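PDB 3N7L: neurotoxin from Clostridium botulinum, which probably binds gangliosides on nerve cells through its receptor-binding domain, the part of the botulinum toxin present here. Local coordinates for residues 309-321 with 331-345. Residues are numbered along the deposited sequence; the frame is centred on the assembly and turned at random.
Sequences IDNKQYSLGMYKP and PLGALDQPMDEIRKY
S315 and L335 form one antiparallel hydrogen-bonded pair and G317 and G333 the next, the axes of 313-318 and 331-335 running at 148° with a closest approach of 4.3 Å. Both bonds of the S315–L335 pair are nearly straight. Beyond this ladder, M318 N reaches helix 339-345 at Y345 O (3.0 Å), approaching from above the carbonyl plane rather than along a lone pair.

The ring of Y319 turns one face to P331, whose CG stands 3.7 Å from the ring centroid and 15° off the normal, a CH-pi contact. Chi1 of Y319 (66°) sets Y319 CG between its own backbone N and carbonyl carbon, and the ring edge lies along L332 and G333, with G333 N 3.4 Å from Y319 CD2. A water accepts from Y319 OH and donates to L332 O.

S315 OG lies 2.9 Å from Q337 OE1, with L335 O as an alternative acceptor, while a water donates to both S315 OG and Q337 O; I342 CG1 and CD1 lie against S315 OG, CG1 at 3.6 Å. At the exposed end K312 NZ forms a salt bridge with D336 OD1 (3.0 Å). M318 CE meets the Y345 ring edge near its plane, 3.9 Å from Y345 CD1.

Strand 302-308 pairs with 313-318, and 394-402 with 329-335, placing this beta hairpin and its trailing short helix in the beta-trefoil subdomain of clostridial neurotoxin receptor-binding domains.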
# COMPACT_ATOMS: atom_id res chain seq x y z
N ILE A 309 -18.52 -15.27 -13.91
CA ILE A 309 -19.61 -15.29 -12.95
C ILE A 309 -19.97 -16.71 -12.54
O ILE A 309 -19.65 -17.14 -11.43
CB ILE A 309 -20.84 -14.52 -13.48
CG1 ILE A 309 -20.67 -13.02 -13.20
CG2 ILE A 309 -22.11 -14.98 -12.77
CD1 ILE A 309 -19.40 -12.41 -13.72
N ASP A 310 -20.65 -17.45 -13.41
CA ASP A 310 -20.97 -18.82 -13.07
C ASP A 310 -19.84 -19.63 -13.66
O ASP A 310 -18.78 -19.81 -13.05
CB ASP A 310 -22.31 -19.23 -13.68
CG ASP A 310 -23.47 -18.97 -12.74
OD1 ASP A 310 -23.58 -17.84 -12.22
OD2 ASP A 310 -24.29 -19.89 -12.53
N ASN A 311 -20.06 -20.10 -14.88
CA ASN A 311 -19.06 -20.85 -15.60
C ASN A 311 -19.01 -20.22 -16.97
O ASN A 311 -18.84 -20.90 -17.98
CB ASN A 311 -19.44 -22.32 -15.69
CG ASN A 311 -19.01 -23.10 -14.47
OD1 ASN A 311 -17.82 -23.26 -14.22
ND2 ASN A 311 -19.98 -23.57 -13.69
N LYS A 312 -19.18 -18.91 -17.00
CA LYS A 312 -19.14 -18.15 -18.24
C LYS A 312 -18.33 -16.91 -17.95
O LYS A 312 -18.21 -16.50 -16.79
CB LYS A 312 -20.55 -17.77 -18.70
CG LYS A 312 -21.57 -18.89 -18.56
CD LYS A 312 -22.77 -18.75 -19.50
CE LYS A 312 -23.13 -17.30 -19.81
NZ LYS A 312 -22.23 -16.71 -20.85
N GLN A 313 -17.78 -16.31 -18.99
CA GLN A 313 -17.00 -15.11 -18.78
C GLN A 313 -17.60 -13.92 -19.51
O GLN A 313 -18.07 -14.04 -20.65
CB GLN A 313 -15.55 -15.32 -19.22
CG GLN A 313 -14.58 -14.58 -18.35
CD GLN A 313 -13.13 -14.84 -18.71
OE1 GLN A 313 -12.24 -14.67 -17.88
NE2 GLN A 313 -12.88 -15.23 -19.95
N TYR A 314 -17.61 -12.78 -18.84
CA TYR A 314 -18.15 -11.57 -19.41
C TYR A 314 -17.06 -10.52 -19.39
O TYR A 314 -16.01 -10.72 -18.78
CB TYR A 314 -19.34 -11.07 -18.58
CG TYR A 314 -20.46 -12.08 -18.40
CD1 TYR A 314 -20.35 -13.11 -17.47
CD2 TYR A 314 -21.61 -12.01 -19.18
CE1 TYR A 314 -21.38 -14.06 -17.32
CE2 TYR A 314 -22.64 -12.95 -19.05
CZ TYR A 314 -22.51 -13.97 -18.12
OH TYR A 314 -23.52 -14.90 -18.00
N SER A 315 -17.30 -9.41 -20.08
CA SER A 315 -16.35 -8.30 -20.06
C SER A 315 -17.20 -7.12 -19.61
O SER A 315 -18.41 -7.10 -19.85
CB SER A 315 -15.77 -8.04 -21.45
OG SER A 315 -16.79 -7.82 -22.41
N LEU A 316 -16.59 -6.17 -18.92
CA LEU A 316 -17.35 -5.01 -18.48
C LEU A 316 -17.58 -4.12 -19.70
O LEU A 316 -16.70 -3.99 -20.54
CB LEU A 316 -16.59 -4.25 -17.38
CG LEU A 316 -16.31 -5.08 -16.13
CD1 LEU A 316 -15.82 -4.17 -15.01
CD2 LEU A 316 -17.58 -5.83 -15.69
N GLY A 317 -18.78 -3.56 -19.79
CA GLY A 317 -19.09 -2.70 -20.92
C GLY A 317 -20.38 -1.93 -20.69
O GLY A 317 -21.21 -2.31 -19.86
N MET A 318 -20.54 -0.82 -21.41
CA MET A 318 -21.73 0.00 -21.28
C MET A 318 -22.94 -0.73 -21.84
O MET A 318 -22.81 -1.56 -22.72
CB MET A 318 -21.55 1.32 -22.04
CG MET A 318 -20.46 2.23 -21.48
SD MET A 318 -20.26 3.74 -22.46
CE MET A 318 -19.31 3.10 -23.84
N TYR A 319 -24.12 -0.41 -21.30
CA TYR A 319 -25.36 -1.01 -21.79
C TYR A 319 -26.46 0.03 -21.61
O TYR A 319 -26.28 1.00 -20.88
CB TYR A 319 -25.69 -2.30 -21.02
CG TYR A 319 -26.01 -2.11 -19.55
CD1 TYR A 319 -27.32 -1.91 -19.13
CD2 TYR A 319 -25.01 -2.13 -18.59
CE1 TYR A 319 -27.63 -1.73 -17.78
CE2 TYR A 319 -25.30 -1.95 -17.24
CZ TYR A 319 -26.61 -1.76 -16.84
OH TYR A 319 -26.90 -1.56 -15.52
N LYS A 320 -27.59 -0.18 -22.28
CA LYS A 320 -28.72 0.75 -22.19
C LYS A 320 -29.61 0.35 -21.03
O LYS A 320 -30.14 -0.76 -20.99
CB LYS A 320 -29.53 0.74 -23.49
CG LYS A 320 -30.64 1.81 -23.53
CD LYS A 320 -31.33 1.84 -24.89
CE LYS A 320 -32.34 2.98 -24.99
NZ LYS A 320 -33.47 2.81 -24.03
N PRO A 321 -29.79 1.25 -20.06
CA PRO A 321 -30.63 0.94 -18.90
C PRO A 321 -32.12 1.00 -19.26
O PRO A 321 -32.49 1.57 -20.28
CB PRO A 321 -30.22 2.02 -17.90
CG PRO A 321 -29.99 3.21 -18.80
CD PRO A 321 -29.24 2.61 -19.98
N PRO A 331 -24.61 3.39 -17.59
CA PRO A 331 -24.19 2.34 -16.67
C PRO A 331 -23.19 1.37 -17.27
O PRO A 331 -23.17 1.16 -18.48
CB PRO A 331 -25.50 1.65 -16.32
CG PRO A 331 -26.22 1.68 -17.64
CD PRO A 331 -25.96 3.11 -18.12
N LEU A 332 -22.39 0.77 -16.40
CA LEU A 332 -21.40 -0.21 -16.81
C LEU A 332 -21.92 -1.58 -16.34
O LEU A 332 -22.30 -1.74 -15.18
CB LEU A 332 -20.06 0.07 -16.14
CG LEU A 332 -18.94 -0.82 -16.65
CD1 LEU A 332 -18.62 -0.43 -18.10
CD2 LEU A 332 -17.71 -0.68 -15.77
N GLY A 333 -21.94 -2.55 -17.25
CA GLY A 333 -22.43 -3.88 -16.90
C GLY A 333 -21.50 -5.00 -17.30
O GLY A 333 -20.35 -4.76 -17.65
N ALA A 334 -21.99 -6.24 -17.22
CA ALA A 334 -21.19 -7.41 -17.57
C ALA A 334 -21.79 -8.03 -18.83
O ALA A 334 -22.90 -8.58 -18.79
CB ALA A 334 -21.19 -8.41 -16.42
N LEU A 335 -21.07 -7.96 -19.93
CA LEU A 335 -21.57 -8.46 -21.21
C LEU A 335 -20.72 -9.53 -21.86
O LEU A 335 -19.49 -9.47 -21.83
CB LEU A 335 -21.71 -7.28 -22.18
CG LEU A 335 -22.37 -6.03 -21.59
CD1 LEU A 335 -22.15 -4.84 -22.52
CD2 LEU A 335 -23.85 -6.29 -21.37
N ASP A 336 -21.38 -10.52 -22.46
CA ASP A 336 -20.68 -11.58 -23.17
C ASP A 336 -20.60 -11.03 -24.60
O ASP A 336 -21.50 -11.24 -25.41
CB ASP A 336 -21.50 -12.88 -23.13
CG ASP A 336 -20.70 -14.09 -23.61
OD1 ASP A 336 -21.06 -15.23 -23.24
OD2 ASP A 336 -19.72 -13.90 -24.36
N GLN A 337 -19.53 -10.29 -24.88
CA GLN A 337 -19.36 -9.63 -26.16
C GLN A 337 -18.01 -9.86 -26.85
O GLN A 337 -17.00 -10.10 -26.20
CB GLN A 337 -19.55 -8.13 -25.95
CG GLN A 337 -18.57 -7.57 -24.92
CD GLN A 337 -18.86 -6.14 -24.49
OE1 GLN A 337 -18.25 -5.62 -23.55
NE2 GLN A 337 -19.80 -5.49 -25.18
N PRO A 338 -17.99 -9.78 -28.19
CA PRO A 338 -16.75 -9.97 -28.95
C PRO A 338 -15.83 -8.74 -28.80
O PRO A 338 -16.25 -7.70 -28.31
CB PRO A 338 -17.24 -10.19 -30.38
CG PRO A 338 -18.50 -9.40 -30.43
CD PRO A 338 -19.15 -9.67 -29.09
N MET A 339 -14.58 -8.88 -29.23
CA MET A 339 -13.58 -7.81 -29.11
C MET A 339 -13.96 -6.48 -29.76
O MET A 339 -13.71 -5.41 -29.19
CB MET A 339 -12.24 -8.30 -29.66
CG MET A 339 -11.03 -7.48 -29.21
SD MET A 339 -10.87 -7.32 -27.40
CE MET A 339 -10.77 -9.04 -26.93
N ASP A 340 -14.57 -6.52 -30.95
CA ASP A 340 -14.97 -5.29 -31.63
C ASP A 340 -15.91 -4.48 -30.73
O ASP A 340 -15.85 -3.25 -30.71
CB ASP A 340 -15.68 -5.59 -32.96
CG ASP A 340 -14.70 -5.98 -34.06
OD1 ASP A 340 -15.17 -6.36 -35.16
OD2 ASP A 340 -13.47 -5.91 -33.84
N GLU A 341 -16.76 -5.17 -29.97
CA GLU A 341 -17.69 -4.50 -29.07
C GLU A 341 -16.96 -3.97 -27.84
O GLU A 341 -17.28 -2.89 -27.33
CB GLU A 341 -18.82 -5.45 -28.65
CG GLU A 341 -19.69 -5.92 -29.81
CD GLU A 341 -20.21 -4.76 -30.65
OE1 GLU A 341 -20.93 -3.90 -30.10
OE2 GLU A 341 -19.90 -4.71 -31.86
N ILE A 342 -15.98 -4.72 -27.35
CA ILE A 342 -15.22 -4.29 -26.19
C ILE A 342 -14.46 -3.00 -26.49
O ILE A 342 -14.41 -2.09 -25.66
CB ILE A 342 -14.21 -5.38 -25.75
CG1 ILE A 342 -14.96 -6.60 -25.22
CG2 ILE A 342 -13.25 -4.81 -24.70
CD1 ILE A 342 -14.06 -7.76 -24.81
N ARG A 343 -13.87 -2.92 -27.68
CA ARG A 343 -13.10 -1.74 -28.06
C ARG A 343 -13.97 -0.48 -28.09
O ARG A 343 -13.48 0.62 -27.82
CB ARG A 343 -12.47 -1.96 -29.44
CG ARG A 343 -11.54 -3.17 -29.49
CD ARG A 343 -11.04 -3.43 -30.90
NE ARG A 343 -9.93 -2.55 -31.25
CZ ARG A 343 -8.69 -2.69 -30.80
NH1 ARG A 343 -8.39 -3.69 -29.98
NH2 ARG A 343 -7.75 -1.83 -31.16
N LYS A 344 -15.25 -0.64 -28.39
CA LYS A 344 -16.15 0.50 -28.45
C LYS A 344 -16.90 0.81 -27.16
O LYS A 344 -17.18 1.98 -26.87
CB LYS A 344 -17.18 0.31 -29.57
CG LYS A 344 -16.56 0.22 -30.96
CD LYS A 344 -17.61 0.06 -32.04
CE LYS A 344 -18.37 -1.25 -31.88
NZ LYS A 344 -19.29 -1.49 -33.02
N TYR A 345 -17.23 -0.21 -26.38
CA TYR A 345 -18.00 0.02 -25.17
C TYR A 345 -17.39 -0.39 -23.84
O TYR A 345 -17.97 -0.12 -22.79
CB TYR A 345 -19.37 -0.65 -25.31
CG TYR A 345 -20.05 -0.31 -26.61
CD1 TYR A 345 -20.32 1.01 -26.96
CD2 TYR A 345 -20.42 -1.32 -27.50
CE1 TYR A 345 -20.93 1.33 -28.17
CE2 TYR A 345 -21.03 -1.01 -28.72
CZ TYR A 345 -21.28 0.32 -29.04
OH TYR A 345 -21.88 0.62 -30.24
O HOH W 1 -18.56 -16.82 -21.70
O HOH W 2 -17.22 -12.61 -23.10
O HOH W 3 -16.48 -10.28 -23.57
O HOH W 4 -24.69 -1.63 -13.81